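Local coordinates for protein aldose-aldose oxidoreductase (Caulobacter crescentus, PDB 5A04) that probably catalyses the oxidation of one aldose coupled to the reduction of another, with a bound NADP(H) cofactor, at residues P105-I117 with G314-A326. Numbering follows the deposited sequence.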
loop_
_atom_site.group_PDB
_atom_site.type_symbol
_atom_site.label_atom_id
_atom_site.label_comp_id
_atom_site.label_asym_id
_atom_site.label_seq_id
_atom_site.Cartn_x
_atom_site.Cartn_y
_atom_site.Cartn_z
ATOM N N PRO A 105 7.856 14.455 -15.245
ATOM C CA PRO A 105 8.642 14.972 -14.124
ATOM C C PRO A 105 9.383 16.217 -14.616
ATOM O O PRO A 105 9.657 16.303 -15.809
ATOM C CB PRO A 105 9.597 13.810 -13.806
ATOM C CG PRO A 105 9.804 13.156 -15.150
ATOM C CD PRO A 105 8.415 13.197 -15.774
ATOM N N MET A 106 9.651 17.168 -13.737
ATOM C CA MET A 106 10.229 18.444 -14.159
ATOM C C MET A 106 11.500 18.298 -14.999
ATOM O O MET A 106 11.597 18.880 -16.082
ATOM C CB MET A 106 10.510 19.301 -12.938
ATOM C CG MET A 106 11.114 20.669 -13.254
ATOM S SD MET A 106 11.112 21.587 -11.714
ATOM C CE MET A 106 11.683 23.187 -12.289
ATOM N N ALA A 107 12.456 17.504 -14.517
ATOM C CA ALA A 107 13.680 17.235 -15.275
ATOM C C ALA A 107 14.321 15.958 -14.738
ATOM O O ALA A 107 13.774 15.335 -13.828
ATOM C CB ALA A 107 14.644 18.419 -15.177
ATOM N N ASN A 108 15.477 15.572 -15.270
ATOM C CA ASN A 108 16.103 14.315 -14.835
ATOM C C ASN A 108 16.701 14.369 -13.434
ATOM O O ASN A 108 16.843 13.334 -12.776
ATOM C CB ASN A 108 17.211 13.892 -15.806
ATOM C CG ASN A 108 16.686 13.542 -17.188
ATOM O OD1 ASN A 108 15.474 13.466 -17.417
ATOM N ND2 ASN A 108 17.603 13.332 -18.122
ATOM N N THR A 109 17.105 15.558 -12.994
ATOM C CA THR A 109 17.872 15.691 -11.756
ATOM C C THR A 109 17.520 16.952 -10.989
ATOM O O THR A 109 16.939 17.885 -11.540
ATOM C CB THR A 109 19.401 15.749 -12.026
ATOM O OG1 THR A 109 19.713 16.964 -12.723
ATOM C CG2 THR A 109 19.866 14.575 -12.868
ATOM N N VAL A 110 17.934 16.989 -9.728
ATOM C CA VAL A 110 17.800 18.184 -8.913
ATOM C C VAL A 110 18.495 19.371 -9.578
ATOM O O VAL A 110 17.910 20.447 -9.709
ATOM C CB VAL A 110 18.373 17.947 -7.505
ATOM C CG1 VAL A 110 18.503 19.262 -6.736
ATOM C CG2 VAL A 110 17.464 16.972 -6.748
ATOM N N ALA A 111 19.739 19.163 -10.011
ATOM C CA ALA A 111 20.514 20.237 -10.639
ATOM C C ALA A 111 19.807 20.822 -11.858
ATOM O O ALA A 111 19.821 22.030 -12.075
ATOM C CB ALA A 111 21.900 19.726 -11.032
ATOM N N ASP A 112 19.201 19.964 -12.661
ATOM C CA ASP A 112 18.518 20.439 -13.860
ATOM C C ASP A 112 17.294 21.275 -13.491
ATOM O O ASP A 112 17.013 22.294 -14.127
ATOM C CB ASP A 112 18.104 19.264 -14.750
ATOM C CG ASP A 112 19.285 18.619 -15.470
ATOM O OD1 ASP A 112 20.322 19.290 -15.659
ATOM O OD2 ASP A 112 19.157 17.437 -15.860
ATOM N N CYS A 113 16.553 20.831 -12.480
ATOM C CA CYS A 113 15.429 21.623 -11.972
ATOM C C CYS A 113 15.909 22.987 -11.504
ATOM O O CYS A 113 15.294 24.006 -11.798
ATOM C CB CYS A 113 14.722 20.919 -10.811
ATOM S SG CYS A 113 13.933 19.368 -11.250
ATOM N N GLU A 114 17.010 23.008 -10.759
ATOM C CA GLU A 114 17.535 24.276 -10.262
ATOM C C GLU A 114 17.892 25.214 -11.409
ATOM O O GLU A 114 17.648 26.418 -11.331
ATOM C CB GLU A 114 18.760 24.044 -9.368
ATOM C CG GLU A 114 18.422 23.264 -8.099
ATOM C CD GLU A 114 19.648 22.963 -7.244
ATOM O OE1 GLU A 114 20.704 22.617 -7.806
ATOM O OE2 GLU A 114 19.553 23.080 -6.007
ATOM N N ALA A 115 18.453 24.657 -12.478
ATOM C CA ALA A 115 18.828 25.456 -13.643
ATOM C C ALA A 115 17.601 26.061 -14.304
ATOM O O ALA A 115 17.611 27.216 -14.729
ATOM C CB ALA A 115 19.601 24.610 -14.633
ATOM N N MET A 116 16.535 25.271 -14.378
ATOM C CA MET A 116 15.299 25.730 -14.992
ATOM C C MET A 116 14.687 26.870 -14.185
ATOM O O MET A 116 14.244 27.871 -14.742
ATOM C CB MET A 116 14.316 24.559 -15.131
ATOM C CG MET A 116 14.772 23.541 -16.168
ATOM S SD MET A 116 13.934 21.953 -15.951
ATOM C CE MET A 116 12.254 22.372 -16.431
ATOM N N ILE A 117 14.690 26.715 -12.867
ATOM C CA ILE A 117 14.149 27.728 -11.984
ATOM C C ILE A 117 14.951 29.023 -12.123
ATOM O O ILE A 117 14.374 30.111 -12.209
ATOM C CB ILE A 117 14.144 27.232 -10.524
ATOM C CG1 ILE A 117 13.100 26.111 -10.367
ATOM C CG2 ILE A 117 13.874 28.391 -9.558
ATOM C CD1 ILE A 117 13.224 25.305 -9.065
ATOM N N GLY A 314 7.863 25.713 -10.101
ATOM C CA GLY A 314 9.098 24.959 -10.267
ATOM C C GLY A 314 9.601 24.360 -8.962
ATOM O O GLY A 314 10.208 23.286 -8.955
ATOM N N ASP A 315 9.350 25.038 -7.848
ATOM C CA ASP A 315 9.785 24.517 -6.549
ATOM C C ASP A 315 9.095 23.197 -6.184
ATOM O O ASP A 315 9.705 22.336 -5.546
ATOM C CB ASP A 315 9.540 25.552 -5.456
ATOM C CG ASP A 315 8.079 25.921 -5.330
ATOM O OD1 ASP A 315 7.528 26.526 -6.284
ATOM O OD2 ASP A 315 7.479 25.594 -4.281
ATOM N N ASP A 316 7.834 23.029 -6.583
ATOM C CA ASP A 316 7.134 21.763 -6.330
ATOM C C ASP A 316 7.796 20.640 -7.127
ATOM O O ASP A 316 7.998 19.529 -6.618
ATOM C CB ASP A 316 5.643 21.883 -6.693
ATOM C CG ASP A 316 4.782 20.794 -6.048
ATOM O OD1 ASP A 316 4.968 20.500 -4.846
ATOM O OD2 ASP A 316 3.892 20.257 -6.739
ATOM N N GLY A 317 8.142 20.930 -8.382
ATOM C CA GLY A 317 8.783 19.945 -9.235
ATOM C C GLY A 317 10.143 19.577 -8.670
ATOM O O GLY A 317 10.548 18.409 -8.680
ATOM N N LEU A 318 10.845 20.589 -8.166
ATOM C CA LEU A 318 12.170 20.387 -7.577
ATOM C C LEU A 318 12.086 19.523 -6.319
ATOM O O LEU A 318 12.915 18.638 -6.099
ATOM C CB LEU A 318 12.807 21.737 -7.246
ATOM C CG LEU A 318 14.074 21.749 -6.386
ATOM C CD1 LEU A 318 15.231 20.991 -7.040
ATOM C CD2 LEU A 318 14.471 23.198 -6.091
ATOM N N LYS A 319 11.082 19.780 -5.494
ATOM C CA LYS A 319 10.905 19.010 -4.267
ATOM C C LYS A 319 10.657 17.538 -4.590
ATOM O O LYS A 319 11.179 16.646 -3.905
ATOM C CB LYS A 319 9.763 19.587 -3.433
ATOM C CG LYS A 319 10.155 20.840 -2.648
ATOM C CD LYS A 319 8.931 21.553 -2.114
ATOM C CE LYS A 319 9.312 22.801 -1.333
ATOM N NZ LYS A 319 8.083 23.583 -1.001
ATOM N N ASP A 320 9.908 17.270 -5.654
ATOM C CA ASP A 320 9.734 15.880 -6.070
ATOM C C ASP A 320 11.063 15.263 -6.506
ATOM O O ASP A 320 11.382 14.140 -6.101
ATOM C CB ASP A 320 8.710 15.754 -7.208
ATOM C CG ASP A 320 7.274 15.647 -6.697
ATOM O OD1 ASP A 320 7.074 15.460 -5.479
ATOM O OD2 ASP A 320 6.350 15.728 -7.532
ATOM N N LEU A 321 11.846 15.984 -7.313
ATOM C CA LEU A 321 13.104 15.413 -7.808
ATOM C C LEU A 321 14.059 15.145 -6.654
ATOM O O LEU A 321 14.827 14.190 -6.712
ATOM C CB LEU A 321 13.784 16.318 -8.845
ATOM C CG LEU A 321 13.632 15.838 -10.294
ATOM C CD1 LEU A 321 14.214 14.440 -10.497
ATOM C CD2 LEU A 321 12.143 15.888 -10.703
ATOM N N ARG A 322 14.022 15.998 -5.632
ATOM C CA ARG A 322 14.854 15.786 -4.441
ATOM C C ARG A 322 14.543 14.436 -3.792
ATOM O O ARG A 322 15.454 13.686 -3.418
ATOM C CB ARG A 322 14.643 16.902 -3.411
ATOM C CG ARG A 322 15.286 18.240 -3.739
ATOM C CD ARG A 322 14.966 19.270 -2.647
ATOM N NE ARG A 322 15.676 20.531 -2.852
ATOM C CZ ARG A 322 15.208 21.723 -2.484
ATOM N NH1 ARG A 322 14.019 21.825 -1.894
ATOM N NH2 ARG A 322 15.925 22.815 -2.716
ATOM N N VAL A 323 13.256 14.128 -3.657
ATOM C CA VAL A 323 12.860 12.869 -3.042
ATOM C C VAL A 323 13.139 11.708 -3.987
ATOM O O VAL A 323 13.567 10.641 -3.552
ATOM C CB VAL A 323 11.372 12.872 -2.638
ATOM C CG1 VAL A 323 11.046 11.593 -1.882
ATOM C CG2 VAL A 323 11.081 14.089 -1.763
ATOM N N ILE A 324 12.917 11.919 -5.284
ATOM C CA ILE A 324 13.193 10.878 -6.273
ATOM C C ILE A 324 14.665 10.454 -6.229
ATOM O O ILE A 324 14.971 9.255 -6.238
ATOM C CB ILE A 324 12.794 11.350 -7.694
ATOM C CG1 ILE A 324 11.262 11.283 -7.823
ATOM C CG2 ILE A 324 13.453 10.491 -8.761
ATOM C CD1 ILE A 324 10.700 12.020 -9.038
ATOM N N GLU A 325 15.569 11.429 -6.148
ATOM C CA GLU A 325 16.992 11.098 -5.997
ATOM C C GLU A 325 17.217 10.257 -4.742
ATOM O O GLU A 325 17.979 9.278 -4.775
ATOM C CB GLU A 325 17.844 12.370 -5.961
ATOM C CG GLU A 325 17.962 13.018 -7.344
ATOM C CD GLU A 325 19.127 13.989 -7.487
ATOM O OE1 GLU A 325 19.874 14.200 -6.492
ATOM O OE2 GLU A 325 19.282 14.538 -8.609
ATOM N N ALA A 326 16.538 10.604 -3.650
ATOM C CA ALA A 326 16.702 9.852 -2.397
ATOM C C ALA A 326 16.119 8.443 -2.491
ATOM O O ALA A 326 16.667 7.507 -1.901
ATOM C CB ALA A 326 16.079 10.606 -1.230
HETATM O O HOH W 1 8.970 17.003 -10.982
HETATM O O HOH W 2 21.452 16.778 -9.380
#
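L321 points its branched end at the turn that leads into helix 110-117. Its CD1 lies 3.5 Å from A107 O and reaches N108 O and T109 N as well. The sulfur of C113 packs against the same leucine, with SG 3.7 Å from L321 CG. V110 fits as a knob among L318, L321, R322 and E325. V110 CG1, anti to its own backbone N (chi1 168°), meets L318 CD1 at 3.7 Å, while CG2 lies against the E325 carboxylate. L318 returns the fit, sitting among V110, C113, E114 and I117. This is knobs-into-holes packing of two nearly antiparallel helices; the axes of 110-117 and 314-326 come within 9.1 Å at closest. It packs the helix after the cofactor-side turn of the Rossmann fold against the C-terminal alpha/beta part, and P105 in that turn touches the NADPH. Two glycines let side chains close on bare backbone: M106 SD lies 3.4 Å from G314 O and also meets G317, and I117 CD1 reaches G314. A water bridges M106 N and G317 O. E325 OE2 accepts from V110 N at 3.0 Å, almost straight at 176° but from above the carboxylate plane. A second water ties OE2 to A111 N. An alanine here would probably leave V110 N and that water without this acceptor, and V110 CG2 without the carboxylate it rests on. T109 caps the same helix end, its OG1 accepting from D112 N.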